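Local coordinates for glutathione s-transferase S2 (Nilaparvata lugens, PDB 5H5L), which probably conjugates glutathione to electrophilic substrates as a sigma-class transferase and acts as a glutathione-requiring prostaglandin D synthase, at residues I18-S23 with K183-P188. Residues are numbered along the deposited sequence; the frame is centred on the assembly and turned at random.
Sequences IRWMLS and KVVNLP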
ATOM      1  N   ILE B  18     -14.300  -3.303  -0.734  1.00 15.45           N
ATOM      2  CA  ILE B  18     -14.483  -4.713  -0.415  1.00 17.10           C
ATOM      3  C   ILE B  18     -15.929  -5.134  -0.664  1.00 16.14           C
ATOM      4  O   ILE B  18     -16.196  -6.203  -1.228  1.00 17.88           O
ATOM      5  CB  ILE B  18     -14.048  -4.976   1.037  1.00 18.28           C
ATOM      6  CG1 ILE B  18     -12.555  -4.663   1.220  1.00 15.21           C
ATOM      7  CG2 ILE B  18     -14.303  -6.430   1.405  1.00 15.92           C
ATOM      8  CD1 ILE B  18     -12.126  -4.487   2.637  1.00 14.56           C
ATOM      9  N   ARG B  19     -16.889  -4.286  -0.280  1.00 18.89           N
ATOM     10  CA  ARG B  19     -18.288  -4.594  -0.581  1.00 22.47           C
ATOM     11  C   ARG B  19     -18.514  -4.739  -2.082  1.00 19.89           C
ATOM     12  O   ARG B  19     -19.206  -5.667  -2.531  1.00 17.98           O
ATOM     13  CB  ARG B  19     -19.202  -3.507  -0.001  1.00 15.31           C
ATOM     14  CG  ARG B  19     -19.181  -3.372   1.526  1.00 20.41           C
ATOM     15  CD  ARG B  19     -19.841  -2.070   1.987  1.00 27.78           C
ATOM     16  NE  ARG B  19     -19.795  -1.840   3.430  1.00 21.17           N
ATOM     17  CZ  ARG B  19     -19.506  -0.680   4.001  1.00 23.37           C
ATOM     18  NH1 ARG B  19     -19.210   0.388   3.267  1.00 24.78           N
ATOM     19  NH2 ARG B  19     -19.488  -0.581   5.324  1.00 29.93           N
ATOM     20  N   TRP B  20     -17.942  -3.833  -2.885  1.00 20.10           N
ATOM     21  CA  TRP B  20     -18.118  -3.953  -4.327  1.00 20.88           C
ATOM     22  C   TRP B  20     -17.484  -5.223  -4.855  1.00 19.67           C
ATOM     23  O   TRP B  20     -18.050  -5.880  -5.728  1.00 20.08           O
ATOM     24  CB  TRP B  20     -17.531  -2.751  -5.085  1.00 21.28           C
ATOM     25  CG  TRP B  20     -18.309  -1.468  -4.937  1.00 20.09           C
ATOM     26  CD1 TRP B  20     -19.224  -1.177  -3.976  1.00 26.32           C
ATOM     27  CD2 TRP B  20     -18.231  -0.299  -5.781  1.00 18.84           C
ATOM     28  NE1 TRP B  20     -19.718   0.097  -4.158  1.00 24.10           N
ATOM     29  CE2 TRP B  20     -19.120   0.653  -5.256  1.00 22.59           C
ATOM     30  CE3 TRP B  20     -17.482   0.034  -6.912  1.00 25.20           C
ATOM     31  CZ2 TRP B  20     -19.288   1.898  -5.813  1.00 19.37           C
ATOM     32  CZ3 TRP B  20     -17.655   1.282  -7.472  1.00 21.09           C
ATOM     33  CH2 TRP B  20     -18.564   2.189  -6.933  1.00 17.06           C
ATOM     34  N   MET B  21     -16.286  -5.571  -4.375  1.00 18.36           N
ATOM     35  CA  MET B  21     -15.635  -6.791  -4.860  1.00 16.71           C
ATOM     36  C   MET B  21     -16.438  -8.032  -4.480  1.00 14.92           C
ATOM     37  O   MET B  21     -16.579  -8.968  -5.280  1.00 15.94           O
ATOM     38  CB  MET B  21     -14.211  -6.884  -4.307  1.00 20.00           C
ATOM     39  CG  MET B  21     -13.201  -5.937  -4.971  1.00 17.73           C
ATOM     40  SD  MET B  21     -13.142  -6.088  -6.747  1.00 17.39           S
ATOM     41  CE  MET B  21     -12.702  -7.766  -6.952  1.00 19.97           C
ATOM     42  N   LEU B  22     -16.965  -8.059  -3.275  1.00 15.09           N
ATOM     43  CA  LEU B  22     -17.761  -9.217  -2.865  1.00 17.60           C
ATOM     44  C   LEU B  22     -19.056  -9.281  -3.669  1.00 17.41           C
ATOM     45  O   LEU B  22     -19.490 -10.369  -4.072  1.00 21.87           O
ATOM     46  CB  LEU B  22     -18.047  -9.144  -1.372  1.00 19.10           C
ATOM     47  CG  LEU B  22     -16.845  -9.374  -0.440  1.00 19.16           C
ATOM     48  CD1 LEU B  22     -17.226  -8.996   0.933  1.00 20.54           C
ATOM     49  CD2 LEU B  22     -16.447 -10.829  -0.476  1.00 18.28           C
ATOM     50  N   SER B  23     -19.624  -8.115  -3.988  1.00 25.54           N
ATOM     51  CA  SER B  23     -20.813  -8.065  -4.845  1.00 22.47           C
ATOM     52  C   SER B  23     -20.478  -8.539  -6.240  1.00 27.92           C
ATOM     53  O   SER B  23     -21.157  -9.411  -6.794  1.00 26.60           O
ATOM     54  CB  SER B  23     -21.367  -6.650  -4.874  1.00 23.71           C
ATOM     55  OG  SER B  23     -21.826  -6.301  -3.594  1.00 21.55           O
ATOM     56  N   LYS B 183     -18.506   3.276 -16.265  1.00 22.22           N
ATOM     57  CA  LYS B 183     -18.405   1.869 -16.642  1.00 27.13           C
ATOM     58  C   LYS B 183     -18.451   0.956 -15.417  1.00 29.75           C
ATOM     59  O   LYS B 183     -19.123  -0.077 -15.427  1.00 25.19           O
ATOM     60  CB  LYS B 183     -17.115   1.695 -17.435  1.00 30.84           C
ATOM     61  CG  LYS B 183     -16.728   0.330 -17.825  1.00 36.89           C
ATOM     62  CD  LYS B 183     -15.889   0.362 -19.105  1.00 47.47           C
ATOM     63  CE  LYS B 183     -14.703   1.323 -19.053  1.00 54.07           C
ATOM     64  NZ  LYS B 183     -14.065   1.516 -20.407  1.00 59.89           N
ATOM     65  N   VAL B 184     -17.777   1.330 -14.339  1.00 25.12           N
ATOM     66  CA  VAL B 184     -17.703   0.434 -13.190  1.00 25.55           C
ATOM     67  C   VAL B 184     -19.029   0.414 -12.463  1.00 18.67           C
ATOM     68  O   VAL B 184     -19.545  -0.652 -12.114  1.00 25.11           O
ATOM     69  CB  VAL B 184     -16.550   0.837 -12.251  1.00 18.22           C
ATOM     70  CG1 VAL B 184     -16.716   0.145 -10.914  1.00 16.72           C
ATOM     71  CG2 VAL B 184     -15.196   0.459 -12.887  1.00 18.67           C
ATOM     72  N   VAL B 185     -19.618   1.581 -12.232  1.00 24.91           N
ATOM     73  CA  VAL B 185     -20.851   1.593 -11.455  1.00 23.84           C
ATOM     74  C   VAL B 185     -22.022   0.974 -12.192  1.00 34.09           C
ATOM     75  O   VAL B 185     -23.083   0.779 -11.572  1.00 30.32           O
ATOM     76  CB  VAL B 185     -21.273   2.998 -10.999  1.00 27.70           C
ATOM     77  CG1 VAL B 185     -20.165   3.629 -10.231  1.00 32.80           C
ATOM     78  CG2 VAL B 185     -21.703   3.872 -12.212  1.00 31.76           C
ATOM     79  N   ASN B 186     -21.850   0.630 -13.476  1.00 32.75           N
ATOM     80  CA  ASN B 186     -22.877  -0.051 -14.250  1.00 31.33           C
ATOM     81  C   ASN B 186     -22.592  -1.524 -14.466  1.00 35.54           C
ATOM     82  O   ASN B 186     -23.406  -2.213 -15.088  1.00 33.60           O
ATOM     83  CB  ASN B 186     -23.074   0.646 -15.600  1.00 36.47           C
ATOM     84  CG  ASN B 186     -23.979   1.866 -15.471  1.00 44.20           C
ATOM     85  OD1 ASN B 186     -25.172   1.737 -15.180  1.00 45.92           O
ATOM     86  ND2 ASN B 186     -23.402   3.061 -15.633  1.00 44.54           N
ATOM     87  N   LEU B 187     -21.479  -2.034 -13.959  1.00 30.55           N
ATOM     88  CA  LEU B 187     -21.334  -3.476 -13.847  1.00 32.28           C
ATOM     89  C   LEU B 187     -22.538  -4.005 -13.074  1.00 23.67           C
ATOM     90  O   LEU B 187     -22.892  -3.435 -12.030  1.00 27.22           O
ATOM     91  CB  LEU B 187     -20.014  -3.837 -13.153  1.00 31.22           C
ATOM     92  CG  LEU B 187     -18.791  -3.409 -13.977  1.00 21.89           C
ATOM     93  CD1 LEU B 187     -17.424  -3.480 -13.196  1.00 21.11           C
ATOM     94  CD2 LEU B 187     -18.718  -4.236 -15.252  1.00 26.75           C
ATOM     95  N   PRO B 188     -23.228  -5.034 -13.574  1.00 26.99           N
ATOM     96  CA  PRO B 188     -24.558  -5.361 -13.025  1.00 35.33           C
ATOM     97  C   PRO B 188     -24.546  -5.582 -11.526  1.00 33.88           C
ATOM     98  O   PRO B 188     -25.379  -5.025 -10.796  1.00 32.70           O
ATOM     99  CB  PRO B 188     -24.939  -6.630 -13.795  1.00 38.14           C
ATOM    100  CG  PRO B 188     -24.169  -6.588 -15.020  1.00 43.23           C
ATOM    101  CD  PRO B 188     -22.904  -5.855 -14.752  1.00 32.78           C
TER
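W20 meets V184 and V185 across the interface between the two domains of the glutathione transferase fold. W20 lies on helix 15-25 of the N-terminal, thioredoxin-like domain. The valines come from the 175-185 segment of the all-helical C-terminal domain.

The contact itself is apolar and small, burying 95 Å² in all. It is carried by the six-membered ring of the indole. CZ3 of W20 approaches CG1 of V184 at 3.7 Å, and CE3 of W20 is 4.1 Å from that same methyl. The neighbouring corner, CH2 of W20, lies 3.9 Å from CG1 of V185. Both methyls approach the ring obliquely. The W20 side chain crosses that of V184 at about a right angle, whereas it runs alongside V185. V184 turns CG1 to the ring by placing it anti to the backbone N (chi1 165°). I154, S158 and E161 of helix 151-164 and I190 of helix 188-196 also touch the indole, and the ring of W193 meets it with planes at about 65°.

The two segments meet through apolar atoms alone; polar bonds nearby hold each one in place. NE1 of W20 donates to OE2 of E16, one turn earlier in the same helix, while OE1 of E16 takes a salt bridge from R19. The bond to OE2 satisfies the buried indole N-H and probably helps to fix the ring's rotation. On the valine side, the backbone N of L187 bonds to O of V184 at 3.0 Å, and L187 is the N-cap residue of helix 188-196. In helix 15-25, OG of S23 donates to O of R19 at 2.9 Å from above the carbonyl plane, while N of S23 reaches that oxygen from the opposite face.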